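Local coordinates for protein molybdopterin molybdotransferase (PDB 1UZ5) that probably inserts molybdenum from molybdate into adenylyl-molybdopterin, releasing AMP and forming Mo-molybdopterin in molybdenum cofactor biosynthesis, at residues L13-S18 against T287-I292; F19-G24 against G294-G299; D57-R62 against E118-V123; A99-G104 against D112-F117; V352-D357 against V396-G401. All blocks are in the same frame, centred on the assembly; numbering follows the deposited sequence.

The five contacts fall into three groups along an elongated chain. Interactions 1 and 2 have centres about 9 Å apart and share the sheet of neighbouring strands 288-292 and 295-300; each joins an N-terminal segment to this probable molybdopterin-binding region, and their segments alternate along the chain. Interactions 3 and 4, centres about 7 Å apart, share another six-stranded sheet; interaction 4 is nested in the loop of interaction 3, both within the loops of interactions 1 and 2. The centres of interactions 1 and 3 are about 72 Å apart. Interaction 5 follows in series in the C-terminal region, its centre about 27 Å from that of interaction 1. The chain thus reaches a distant domain and returns.

Interaction 1 of 5, residues L13-S18 against T287-I292; sequences LEVVQS and TIIGVI
Val16 and Ile289 form the tighter half of this contact: CG2 of Val16 lies 4.1 Å from CD1 of Ile289, the two side chains crossing at about a right angle. Ile289 carries both of the pairings made here. Its CG1 branch is anti to the carbonyl carbon (chi1 -57°) and continues extended, which takes CD1 out of the strand to Val16, while its CG2 branch points to Val15. That second meeting is looser, with Val15 CG1 standing 4.5 Å from Ile289 CG2, and Val15 is partly exposed whereas Val16 and Ile289 are buried. On the outer side of the helix, Glu14 and Gln17 are exposed. Both pairings are apolar, methyl against methyl, and they join helix 9-18 to one face of the sheet. Strand 288-292 lies between strands 273-277 and 295-300. Val15 also touches Lys275 and Val276 of the former, helix 304-322 adds Leu318 against Val16 and Leu314 against Ile289, and Phe19, just past the helix, also touches Ile289.

Interaction 2 of 5, residues F19-G24 against G294-G299; sequences FKISPG and GKPVFG
Phe19 lays one face of its ring on Pro296, and the contact can be traced outward atom by atom. Its CB already meets the proline, 3.9 Å from Pro296 CG. Phe19 CG is anti to the carbonyl carbon (chi1 -61°) and lies at the same 3.9 Å from Pro296 CG. Farther out, CD2 of Phe19 touches both CB and CG of Pro296, and Phe19 CE2 is 4.1 Å from Pro296 CB. At the tip, Phe19 CZ lies 3.9 Å from Ile289 CG2 of the adjoining strand, and on the CD1/CE1 side the ring also touches Val291. The evidence for a CH-pi interaction is that Pro296 CG stands 4.2 Å from the ring centroid and 28° off the ring normal, which places it over the face. Ile21 meets a different part of the same pyrrolidine: its CD1 lies 3.7 Å from Pro296 CD. The backbones are linked by one water, which donates to Gly294 O at 2.8 Å and to Lys20 O at 3.2 Å. Pro296 is buried, whereas Phe19 and Ile21 are partly exposed; around them, Leu318 of helix 304-322 touches Phe19, and Val249 of strand 249-253 touches Ile21. The irregular segment 19-24 thus packs on the hairpin of strands 288-292 and 295-300, in a mixed sheet with helices against it, consistent with the alpha/beta fold of the molybdopterin-binding MoCF_biosynth family.

Interaction 3 of 5, residues D57-R62 against E118-V123; sequences DGYAVR and EDVERV
Tyr59 OH is the polar atom met by the stem of Arg122: CD of Arg122 comes to 3.2 Å from Tyr59 OH, CG to 3.5 Å and NE to 3.6 Å. The approach is mainly aliphatic, since CD and CG are nearer than NE, and it is van der Waals packing rather than a hydrogen bond. Arg122 bends at chi3 (55°), the two side chains cross at about a right angle, and the ring and guanidinium planes are 51° apart, an arrangement far from a parallel stack. Nearer its root, the Tyr59 ring meets Val120, whose CG2 is 3.8 Å from Tyr59 CE1 and nearly as close to CD1, approaching the ring obliquely. The first torsion of Tyr59 (chi1 -62°) puts CG anti to the carbonyl carbon and sends the ring across to both partners. Tyr59 is buried but Arg122 is exposed, so the hydroxyl end lies toward the outer part of the contact. Strand 58-61 is not a neighbour of strand 120-123 in their shared six-stranded sheet: strands 97-101, 75-83 and 126-129 come between them in its order, and 120-123 is an outermost strand. Contact across that gap is consistent with a strongly curled sheet, and Tyr59 accordingly touches Val79 of strand 75-83, Ile127 of strand 126-129 and Phe117.

Interaction 4 of 5, residues A99-G104 against D112-F117; sequences AYISTG and DAVIQF. With SO4 (sulfate ion), chain B.
Ile101 and Val114 touch although their strands are not neighbours in the sheet: strand 58-61 lies between 97-101 and 113-116 and is hydrogen-bonded to both. All belong to a mixed six-stranded sheet of the MoeA N-terminal region, and the side chains meet over one face of the middle strand. The CA atoms of Ile101 and Val114 are 7.9 Å apart, and CG2 of Ile101 reaches to 3.6 Å from CG1 of Val114 and 4.0 Å from its CG2. These two buried side chains cross at about a right angle; Ala54 touches both, adding to the apolar cluster. A second pairing lies closer to the surface, where Tyr100 CE1 stands 4.0 Å from Phe117 CD1. The Phe117 atom is near the plane of the Tyr100 ring, at its edge, and the side chains meet at a slant. Each aromatic has CG anti to the backbone N (chi1 174° in Tyr100, -170° in Phe117), a torsion that swings both rings toward one another. At the start of strand 113-116 a classic beta bulge sets two residues, Asp112 and Ala113, opposite the single Val61. Just beyond the end of strand 97-101 a sulfate ion, probably from the crystallisation liquor, is held by Ala85 N and by Ser102, whose OG donates to the sulfate oxygen O4 at 2.7 Å.

Interaction 5 of 5, residues V352-D357 against V396-G401; sequences VKLEGD and VTLFKG
Strands 352-354 and 396-398, which carry the touching residues Val352, Leu354, Val396 and Leu398, have a crossing angle of -80°, with their axes 9.4 Å apart at closest approach, so only side chains join them. The first pair is Val352 with Val396, both buried, where CG2 of Val352 lies 3.9 Å from CG1 of Val396. That Val396 methyl is anti to the backbone N (chi1 177°), which points it at the other strand, and it is also approached by Leu354, whose CD2 is 4.3 Å away from Val396 CG1. The other branch of Leu354 serves a different partner: its CD1 sits 3.9 Å from Leu398 CG and 4.0 Å from Leu398 CD1, and also touches CD2, so one methyl bears on the branched end of the other leucine. These two side chains cross at about a right angle. Leu354 and Leu398 are partly exposed, which makes the valine side the more enclosed. Past Leu398 the chain makes an inverse gamma turn centred on Phe399, whose ring packs on helix 304-322. Val379 of strand 377-381 touches both Val352 and Val396, and that strand pairs with both 347-354 and 391-398. With 358-361 and 331-336 pairing in turn, the strands close a ring, consistent with a small beta barrel in the MoeA C-terminal domain, where near-perpendicular strands pack their apolar side chains together.

Interaction 1 of 5, residues L13-S18 against T287-I292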
# COMPACT_ATOMS: atom_id res chain seq x y z
N LEU A 13 5.33 21.47 8.91
CA LEU A 13 4.57 20.59 8.02
C LEU A 13 4.41 21.25 6.66
O LEU A 13 4.55 20.59 5.62
CB LEU A 13 3.20 20.28 8.62
CG LEU A 13 3.20 19.39 9.86
CD1 LEU A 13 1.79 19.21 10.39
CD2 LEU A 13 3.81 18.04 9.51
N GLU A 14 4.11 22.55 6.66
CA GLU A 14 3.94 23.28 5.41
C GLU A 14 5.25 23.26 4.62
O GLU A 14 5.24 23.15 3.40
CB GLU A 14 3.53 24.73 5.70
CG GLU A 14 2.12 24.87 6.24
CD GLU A 14 1.80 26.28 6.68
OE1 GLU A 14 2.06 27.22 5.89
OE2 GLU A 14 1.28 26.46 7.80
N VAL A 15 6.37 23.35 5.33
CA VAL A 15 7.68 23.33 4.69
C VAL A 15 7.93 22.00 3.98
O VAL A 15 8.38 21.98 2.83
CB VAL A 15 8.80 23.56 5.72
CG1 VAL A 15 10.16 23.42 5.05
CG2 VAL A 15 8.66 24.94 6.34
N VAL A 16 7.64 20.90 4.65
CA VAL A 16 7.84 19.58 4.04
C VAL A 16 6.93 19.44 2.83
O VAL A 16 7.33 18.92 1.80
CB VAL A 16 7.54 18.45 5.04
CG1 VAL A 16 7.70 17.10 4.35
CG2 VAL A 16 8.49 18.55 6.23
N GLN A 17 5.70 19.92 2.97
CA GLN A 17 4.74 19.86 1.88
C GLN A 17 5.30 20.60 0.67
O GLN A 17 5.02 20.23 -0.47
CB GLN A 17 3.41 20.51 2.29
CG GLN A 17 2.74 19.82 3.47
CD GLN A 17 1.43 20.49 3.85
OE1 GLN A 17 0.51 20.59 3.03
NE2 GLN A 17 1.33 20.94 5.09
N SER A 18 6.10 21.63 0.92
CA SER A 18 6.70 22.40 -0.16
C SER A 18 7.73 21.57 -0.90
O SER A 18 8.09 21.89 -2.04
CB SER A 18 7.36 23.68 0.37
OG SER A 18 8.69 23.43 0.79
N THR A 287 14.69 19.42 16.33
CA THR A 287 14.59 18.86 14.98
C THR A 287 14.93 19.87 13.88
O THR A 287 14.50 21.02 13.91
CB THR A 287 13.18 18.30 14.72
OG1 THR A 287 12.88 17.30 15.70
CG2 THR A 287 13.10 17.68 13.34
N ILE A 288 15.72 19.42 12.91
CA ILE A 288 16.15 20.25 11.80
C ILE A 288 15.58 19.78 10.46
O ILE A 288 15.41 18.58 10.23
CB ILE A 288 17.69 20.23 11.68
CG1 ILE A 288 18.32 20.70 12.99
CG2 ILE A 288 18.14 21.10 10.52
CD1 ILE A 288 19.82 20.49 13.04
N ILE A 289 15.28 20.73 9.58
CA ILE A 289 14.77 20.43 8.25
C ILE A 289 15.44 21.39 7.29
O ILE A 289 15.30 22.61 7.42
CB ILE A 289 13.24 20.62 8.13
CG1 ILE A 289 12.52 19.76 9.17
CG2 ILE A 289 12.78 20.22 6.74
CD1 ILE A 289 11.02 19.94 9.17
N GLY A 290 16.19 20.85 6.34
CA GLY A 290 16.87 21.70 5.38
C GLY A 290 16.88 21.12 3.98
O GLY A 290 16.19 20.13 3.68
N VAL A 291 17.67 21.74 3.11
CA VAL A 291 17.78 21.30 1.72
C VAL A 291 19.21 21.48 1.25
O VAL A 291 19.80 22.55 1.41
CB VAL A 291 16.84 22.12 0.80
CG1 VAL A 291 16.98 21.64 -0.64
CG2 VAL A 291 15.40 21.99 1.27
N ILE A 292 19.77 20.42 0.68
CA ILE A 292 21.13 20.44 0.15
C ILE A 292 21.04 19.90 -1.27
O ILE A 292 20.56 18.79 -1.50
CB ILE A 292 22.07 19.54 0.97
CG1 ILE A 292 22.15 20.04 2.41
CG2 ILE A 292 23.45 19.54 0.32
CD1 ILE A 292 23.04 19.19 3.31

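Interaction 2 of 5, residues F19-G24 against G294-G299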
# COMPACT_ATOMS: atom_id res chain seq x y z
N PHE A 19 8.22 20.51 -0.26
CA PHE A 19 9.20 19.65 -0.90
C PHE A 19 8.47 18.71 -1.84
O PHE A 19 7.29 18.41 -1.64
CB PHE A 19 9.98 18.80 0.12
CG PHE A 19 10.77 19.60 1.11
CD1 PHE A 19 11.35 20.81 0.75
CD2 PHE A 19 10.96 19.12 2.40
CE1 PHE A 19 12.11 21.54 1.67
CE2 PHE A 19 11.72 19.83 3.32
CZ PHE A 19 12.29 21.05 2.96
N LYS A 20 9.16 18.23 -2.86
CA LYS A 20 8.55 17.32 -3.80
C LYS A 20 9.59 16.34 -4.30
O LYS A 20 10.59 16.73 -4.90
CB LYS A 20 7.92 18.09 -4.96
CG LYS A 20 6.96 17.26 -5.80
CD LYS A 20 6.23 18.14 -6.81
CE LYS A 20 5.16 17.35 -7.56
NZ LYS A 20 4.40 18.23 -8.49
N ILE A 21 9.35 15.06 -4.04
CA ILE A 21 10.25 14.02 -4.49
C ILE A 21 9.58 13.33 -5.67
O ILE A 21 8.39 13.02 -5.62
CB ILE A 21 10.49 12.95 -3.39
CG1 ILE A 21 11.06 13.61 -2.13
CG2 ILE A 21 11.44 11.88 -3.91
CD1 ILE A 21 12.41 14.25 -2.32
N SER A 22 10.34 13.12 -6.74
CA SER A 22 9.82 12.44 -7.92
C SER A 22 10.80 11.32 -8.21
O SER A 22 11.78 11.51 -8.93
CB SER A 22 9.73 13.40 -9.11
OG SER A 22 8.68 14.33 -8.92
N PRO A 23 10.55 10.14 -7.63
CA PRO A 23 11.41 8.97 -7.82
C PRO A 23 11.39 8.43 -9.24
O PRO A 23 12.30 7.70 -9.65
CB PRO A 23 10.83 7.97 -6.81
CG PRO A 23 9.37 8.27 -6.88
CD PRO A 23 9.34 9.79 -6.87
N GLY A 24 10.36 8.80 -10.00
CA GLY A 24 10.27 8.32 -11.37
C GLY A 24 9.45 7.05 -11.44
O GLY A 24 9.11 6.45 -10.41
N GLY A 294 19.05 20.60 -3.65
CA GLY A 294 17.67 20.26 -3.95
C GLY A 294 17.08 19.07 -3.22
O GLY A 294 15.91 18.74 -3.42
N LYS A 295 17.85 18.43 -2.35
CA LYS A 295 17.35 17.26 -1.63
C LYS A 295 17.01 17.55 -0.17
O LYS A 295 17.81 18.13 0.56
CB LYS A 295 18.37 16.13 -1.73
CG LYS A 295 18.72 15.81 -3.17
CD LYS A 295 19.74 14.71 -3.28
CE LYS A 295 19.99 14.38 -4.74
NZ LYS A 295 21.00 13.31 -4.89
N PRO A 296 15.81 17.15 0.27
CA PRO A 296 15.39 17.38 1.66
C PRO A 296 16.33 16.66 2.63
O PRO A 296 16.80 15.55 2.35
CB PRO A 296 13.98 16.79 1.70
CG PRO A 296 13.49 17.00 0.29
CD PRO A 296 14.70 16.60 -0.52
N VAL A 297 16.63 17.30 3.75
CA VAL A 297 17.50 16.73 4.77
C VAL A 297 16.80 16.91 6.10
O VAL A 297 16.30 17.99 6.41
CB VAL A 297 18.86 17.44 4.82
CG1 VAL A 297 19.79 16.74 5.81
CG2 VAL A 297 19.49 17.46 3.44
N PHE A 298 16.75 15.84 6.89
CA PHE A 298 16.11 15.87 8.19
C PHE A 298 17.10 15.50 9.29
O PHE A 298 17.90 14.58 9.13
CB PHE A 298 14.94 14.87 8.23
CG PHE A 298 13.78 15.25 7.36
CD1 PHE A 298 12.71 15.98 7.87
CD2 PHE A 298 13.74 14.86 6.02
CE1 PHE A 298 11.61 16.31 7.07
CE2 PHE A 298 12.65 15.18 5.21
CZ PHE A 298 11.59 15.91 5.73
N GLY A 299 17.04 16.24 10.40
CA GLY A 299 17.90 15.96 11.54
C GLY A 299 16.93 15.63 12.66
O GLY A 299 16.25 16.52 13.17
O HOH W 1 13.67 17.12 -4.11

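Interaction 3 of 5, residues D57-R62 against E118-V123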
# COMPACT_ATOMS: atom_id res chain seq x y z
N ASP A 57 -23.49 -27.40 -17.71
CA ASP A 57 -23.32 -28.34 -18.81
C ASP A 57 -24.73 -28.50 -19.39
O ASP A 57 -25.69 -28.65 -18.64
CB ASP A 57 -22.86 -29.72 -18.33
CG ASP A 57 -21.44 -29.71 -17.78
OD1 ASP A 57 -20.61 -28.91 -18.24
OD2 ASP A 57 -21.16 -30.54 -16.89
N GLY A 58 -24.85 -28.47 -20.71
CA GLY A 58 -26.16 -28.63 -21.29
C GLY A 58 -26.19 -28.36 -22.77
O GLY A 58 -25.25 -28.70 -23.50
N TYR A 59 -27.26 -27.73 -23.24
CA TYR A 59 -27.39 -27.45 -24.65
C TYR A 59 -27.61 -26.00 -24.98
O TYR A 59 -28.55 -25.37 -24.48
CB TYR A 59 -28.51 -28.30 -25.25
CG TYR A 59 -28.23 -29.78 -25.14
CD1 TYR A 59 -28.51 -30.48 -23.96
CD2 TYR A 59 -27.63 -30.46 -26.18
CE1 TYR A 59 -28.18 -31.83 -23.83
CE2 TYR A 59 -27.29 -31.80 -26.07
CZ TYR A 59 -27.57 -32.48 -24.90
OH TYR A 59 -27.22 -33.81 -24.81
N ALA A 60 -26.74 -25.47 -25.83
CA ALA A 60 -26.81 -24.09 -26.28
C ALA A 60 -27.91 -24.07 -27.32
O ALA A 60 -27.94 -24.90 -28.22
CB ALA A 60 -25.49 -23.67 -26.92
N VAL A 61 -28.81 -23.09 -27.20
CA VAL A 61 -29.92 -22.97 -28.13
C VAL A 61 -30.22 -21.52 -28.45
O VAL A 61 -29.69 -20.61 -27.81
CB VAL A 61 -31.23 -23.56 -27.54
CG1 VAL A 61 -31.01 -24.99 -27.08
CG2 VAL A 61 -31.70 -22.68 -26.37
N ARG A 62 -31.07 -21.32 -29.44
CA ARG A 62 -31.54 -19.98 -29.79
C ARG A 62 -32.83 -19.99 -28.97
O ARG A 62 -33.75 -20.75 -29.27
CB ARG A 62 -31.84 -19.91 -31.29
CG ARG A 62 -30.61 -20.10 -32.14
CD ARG A 62 -30.93 -20.41 -33.59
NE ARG A 62 -31.91 -19.49 -34.16
CZ ARG A 62 -31.84 -18.99 -35.39
NH1 ARG A 62 -30.83 -19.32 -36.19
NH2 ARG A 62 -32.78 -18.17 -35.83
N GLU A 118 -29.85 -31.85 -17.51
CA GLU A 118 -30.97 -32.55 -16.89
C GLU A 118 -32.37 -32.06 -17.26
O GLU A 118 -33.35 -32.76 -17.00
CB GLU A 118 -30.83 -32.52 -15.36
CG GLU A 118 -29.42 -32.77 -14.84
CD GLU A 118 -28.45 -31.64 -15.18
OE1 GLU A 118 -28.75 -30.48 -14.84
OE2 GLU A 118 -27.40 -31.93 -15.79
N ASP A 119 -32.48 -30.88 -17.87
CA ASP A 119 -33.79 -30.36 -18.22
C ASP A 119 -34.27 -30.68 -19.63
O ASP A 119 -35.22 -30.07 -20.12
CB ASP A 119 -33.86 -28.85 -17.99
CG ASP A 119 -33.69 -28.47 -16.53
OD1 ASP A 119 -34.29 -29.15 -15.68
OD2 ASP A 119 -32.96 -27.50 -16.24
N VAL A 120 -33.62 -31.62 -20.30
CA VAL A 120 -34.04 -32.01 -21.64
C VAL A 120 -33.95 -33.52 -21.74
O VAL A 120 -33.32 -34.16 -20.90
CB VAL A 120 -33.13 -31.39 -22.74
CG1 VAL A 120 -32.92 -29.91 -22.48
CG2 VAL A 120 -31.80 -32.13 -22.79
N GLU A 121 -34.58 -34.08 -22.76
CA GLU A 121 -34.54 -35.52 -22.98
C GLU A 121 -33.85 -35.79 -24.31
O GLU A 121 -34.24 -35.24 -25.34
CB GLU A 121 -35.96 -36.10 -22.98
CG GLU A 121 -36.02 -37.58 -23.38
CD GLU A 121 -37.37 -38.21 -23.09
OE1 GLU A 121 -37.72 -38.35 -21.90
OE2 GLU A 121 -38.08 -38.57 -24.06
N ARG A 122 -32.82 -36.62 -24.28
CA ARG A 122 -32.06 -36.95 -25.49
C ARG A 122 -32.68 -38.09 -26.29
O ARG A 122 -32.96 -39.15 -25.74
CB ARG A 122 -30.63 -37.31 -25.12
CG ARG A 122 -29.84 -36.17 -24.49
CD ARG A 122 -28.51 -36.67 -23.98
NE ARG A 122 -27.75 -37.35 -25.03
CZ ARG A 122 -26.63 -38.02 -24.81
NH1 ARG A 122 -26.13 -38.12 -23.59
NH2 ARG A 122 -26.00 -38.60 -25.83
N VAL A 123 -32.88 -37.87 -27.58
CA VAL A 123 -33.45 -38.89 -28.47
C VAL A 123 -32.89 -38.78 -29.89
O VAL A 123 -32.91 -37.72 -30.50
CB VAL A 123 -35.00 -38.76 -28.56
CG1 VAL A 123 -35.60 -38.80 -27.17
CG2 VAL A 123 -35.39 -37.47 -29.26

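Interaction 4 of 5, residues A99-G104 against D112-F117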
# COMPACT_ATOMS: atom_id res chain seq x y z
N ALA A 99 -26.52 -27.31 -29.65
CA ALA A 99 -25.18 -27.84 -29.50
C ALA A 99 -24.91 -28.20 -28.06
O ALA A 99 -25.32 -27.47 -27.14
CB ALA A 99 -24.15 -26.82 -29.97
N TYR A 100 -24.27 -29.34 -27.84
CA TYR A 100 -23.93 -29.69 -26.47
C TYR A 100 -22.83 -28.70 -26.09
O TYR A 100 -22.01 -28.32 -26.92
CB TYR A 100 -23.36 -31.10 -26.37
CG TYR A 100 -22.88 -31.39 -24.97
CD1 TYR A 100 -23.80 -31.58 -23.94
CD2 TYR A 100 -21.53 -31.34 -24.65
CE1 TYR A 100 -23.38 -31.71 -22.62
CE2 TYR A 100 -21.10 -31.48 -23.33
CZ TYR A 100 -22.03 -31.65 -22.32
OH TYR A 100 -21.62 -31.75 -21.01
N ILE A 101 -22.82 -28.27 -24.83
CA ILE A 101 -21.80 -27.33 -24.39
C ILE A 101 -21.50 -27.59 -22.92
O ILE A 101 -22.41 -27.89 -22.15
CB ILE A 101 -22.27 -25.86 -24.59
CG1 ILE A 101 -21.14 -24.89 -24.27
CG2 ILE A 101 -23.48 -25.57 -23.69
CD1 ILE A 101 -21.41 -23.48 -24.74
N SER A 102 -20.23 -27.49 -22.54
CA SER A 102 -19.87 -27.72 -21.15
C SER A 102 -19.69 -26.39 -20.43
O SER A 102 -19.48 -25.35 -21.05
CB SER A 102 -18.59 -28.56 -21.05
OG SER A 102 -17.53 -27.96 -21.74
N THR A 103 -19.80 -26.43 -19.11
CA THR A 103 -19.65 -25.23 -18.30
C THR A 103 -18.38 -24.49 -18.66
O THR A 103 -17.33 -25.10 -18.84
CB THR A 103 -19.62 -25.58 -16.80
OG1 THR A 103 -20.80 -26.32 -16.46
CG2 THR A 103 -19.56 -24.31 -15.96
N GLY A 104 -18.48 -23.16 -18.77
CA GLY A 104 -17.32 -22.34 -19.07
C GLY A 104 -17.00 -22.16 -20.55
O GLY A 104 -16.28 -21.24 -20.92
N ASP A 112 -28.10 -18.09 -27.53
CA ASP A 112 -28.23 -17.06 -26.51
C ASP A 112 -28.70 -17.62 -25.17
O ASP A 112 -29.00 -16.87 -24.24
CB ASP A 112 -29.17 -15.94 -26.97
CG ASP A 112 -30.58 -16.44 -27.29
OD1 ASP A 112 -30.88 -17.62 -27.00
OD2 ASP A 112 -31.38 -15.65 -27.82
N ALA A 113 -28.76 -18.94 -25.08
CA ALA A 113 -29.15 -19.59 -23.84
C ALA A 113 -28.60 -21.01 -23.81
O ALA A 113 -28.32 -21.60 -24.85
CB ALA A 113 -30.68 -19.63 -23.71
N VAL A 114 -28.45 -21.54 -22.60
CA VAL A 114 -27.99 -22.90 -22.41
C VAL A 114 -28.97 -23.58 -21.47
O VAL A 114 -29.22 -23.09 -20.36
CB VAL A 114 -26.58 -22.98 -21.78
CG1 VAL A 114 -26.19 -24.45 -21.60
CG2 VAL A 114 -25.56 -22.27 -22.68
N ILE A 115 -29.54 -24.69 -21.90
CA ILE A 115 -30.49 -25.43 -21.07
C ILE A 115 -29.75 -26.57 -20.39
O ILE A 115 -29.14 -27.40 -21.07
CB ILE A 115 -31.64 -26.00 -21.93
CG1 ILE A 115 -32.34 -24.86 -22.67
CG2 ILE A 115 -32.62 -26.76 -21.04
CD1 ILE A 115 -33.48 -25.31 -23.60
N GLN A 116 -29.78 -26.59 -19.06
CA GLN A 116 -29.10 -27.63 -18.29
C GLN A 116 -29.33 -29.01 -18.87
O GLN A 116 -30.40 -29.31 -19.39
CB GLN A 116 -29.58 -27.64 -16.84
CG GLN A 116 -29.34 -26.37 -16.07
CD GLN A 116 -29.88 -26.46 -14.66
OE1 GLN A 116 -29.40 -27.25 -13.85
NE2 GLN A 116 -30.90 -25.65 -14.35
N PHE A 117 -28.30 -29.84 -18.77
CA PHE A 117 -28.34 -31.20 -19.29
C PHE A 117 -29.57 -31.96 -18.80
O PHE A 117 -30.26 -32.62 -19.58
CB PHE A 117 -27.07 -31.93 -18.86
CG PHE A 117 -26.87 -33.26 -19.53
CD1 PHE A 117 -26.61 -33.33 -20.90
CD2 PHE A 117 -26.94 -34.44 -18.80
CE1 PHE A 117 -26.43 -34.56 -21.53
CE2 PHE A 117 -26.76 -35.68 -19.43
CZ PHE A 117 -26.50 -35.73 -20.79
S SO4 B . -14.48 -29.87 -20.89
O1 SO4 B . -15.83 -30.68 -20.49
O2 SO4 B . -13.94 -29.40 -19.62
O3 SO4 B . -13.66 -30.65 -21.53
O4 SO4 B . -14.97 -28.74 -21.63

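Interaction 5 of 5, residues V352-D357 against V396-G401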
# COMPACT_ATOMS: atom_id res chain seq x y z
N VAL A 352 2.68 5.68 23.13
CA VAL A 352 1.81 4.78 23.87
C VAL A 352 1.87 3.36 23.35
O VAL A 352 2.28 3.11 22.21
CB VAL A 352 0.33 5.24 23.81
CG1 VAL A 352 0.21 6.68 24.29
CG2 VAL A 352 -0.20 5.09 22.39
N LYS A 353 1.46 2.43 24.20
CA LYS A 353 1.41 1.02 23.84
C LYS A 353 -0.06 0.65 23.77
O LYS A 353 -0.82 0.97 24.69
CB LYS A 353 2.10 0.16 24.91
CG LYS A 353 2.10 -1.32 24.57
CD LYS A 353 2.61 -2.16 25.72
CE LYS A 353 2.64 -3.63 25.33
NZ LYS A 353 1.33 -4.08 24.79
N LEU A 354 -0.47 0.00 22.69
CA LEU A 354 -1.86 -0.39 22.55
C LEU A 354 -2.06 -1.81 23.04
O LEU A 354 -1.54 -2.76 22.46
CB LEU A 354 -2.30 -0.27 21.09
CG LEU A 354 -2.26 1.15 20.52
CD1 LEU A 354 -2.69 1.12 19.06
CD2 LEU A 354 -3.17 2.06 21.33
N GLU A 355 -2.82 -1.95 24.12
CA GLU A 355 -3.11 -3.25 24.70
C GLU A 355 -4.60 -3.54 24.55
O GLU A 355 -5.30 -3.80 25.52
CB GLU A 355 -2.72 -3.27 26.18
CG GLU A 355 -1.23 -3.31 26.42
CD GLU A 355 -0.87 -3.20 27.88
OE1 GLU A 355 -1.44 -3.95 28.69
OE2 GLU A 355 -0.01 -2.36 28.22
N GLY A 356 -5.07 -3.50 23.31
CA GLY A 356 -6.47 -3.74 23.03
C GLY A 356 -7.13 -2.45 22.60
O GLY A 356 -6.88 -1.96 21.50
N ASP A 357 -7.98 -1.90 23.46
CA ASP A 357 -8.66 -0.66 23.16
C ASP A 357 -8.18 0.45 24.09
O ASP A 357 -8.69 1.57 24.04
CB ASP A 357 -10.18 -0.84 23.30
CG ASP A 357 -10.57 -1.36 24.67
OD1 ASP A 357 -10.14 -2.47 25.03
OD2 ASP A 357 -11.32 -0.65 25.38
N VAL A 396 -5.04 7.93 18.30
CA VAL A 396 -3.67 7.42 18.30
C VAL A 396 -3.15 7.19 16.89
O VAL A 396 -3.72 6.42 16.13
CB VAL A 396 -3.57 6.09 19.08
CG1 VAL A 396 -2.15 5.54 18.99
CG2 VAL A 396 -3.96 6.30 20.53
N THR A 397 -2.06 7.88 16.54
CA THR A 397 -1.46 7.69 15.23
C THR A 397 -0.48 6.54 15.41
O THR A 397 0.49 6.65 16.16
CB THR A 397 -0.69 8.94 14.77
OG1 THR A 397 -1.60 10.03 14.57
CG2 THR A 397 0.05 8.66 13.47
N LEU A 398 -0.75 5.43 14.73
CA LEU A 398 0.10 4.26 14.84
C LEU A 398 1.37 4.34 14.01
O LEU A 398 1.42 5.03 12.99
CB LEU A 398 -0.69 3.00 14.46
CG LEU A 398 -1.68 2.47 15.50
CD1 LEU A 398 -2.69 3.55 15.86
CD2 LEU A 398 -2.38 1.25 14.94
N PHE A 399 2.40 3.63 14.46
CA PHE A 399 3.66 3.61 13.75
C PHE A 399 3.60 2.51 12.69
O PHE A 399 4.26 1.48 12.81
CB PHE A 399 4.81 3.33 14.72
CG PHE A 399 5.02 4.42 15.73
CD1 PHE A 399 5.12 5.75 15.33
CD2 PHE A 399 5.14 4.12 17.08
CE1 PHE A 399 5.34 6.76 16.26
CE2 PHE A 399 5.37 5.13 18.02
CZ PHE A 399 5.47 6.45 17.61
N LYS A 400 2.80 2.75 11.66
CA LYS A 400 2.64 1.80 10.57
C LYS A 400 2.32 0.41 11.12
O LYS A 400 1.36 0.25 11.88
CB LYS A 400 3.91 1.77 9.71
CG LYS A 400 3.85 0.83 8.51
CD LYS A 400 4.93 1.16 7.49
CE LYS A 400 6.28 1.40 8.14
NZ LYS A 400 6.66 0.28 9.05
N GLY A 401 3.11 -0.58 10.75
CA GLY A 401 2.86 -1.93 11.23
C GLY A 401 3.95 -2.91 10.86
O GLY A 401 4.81 -2.63 10.03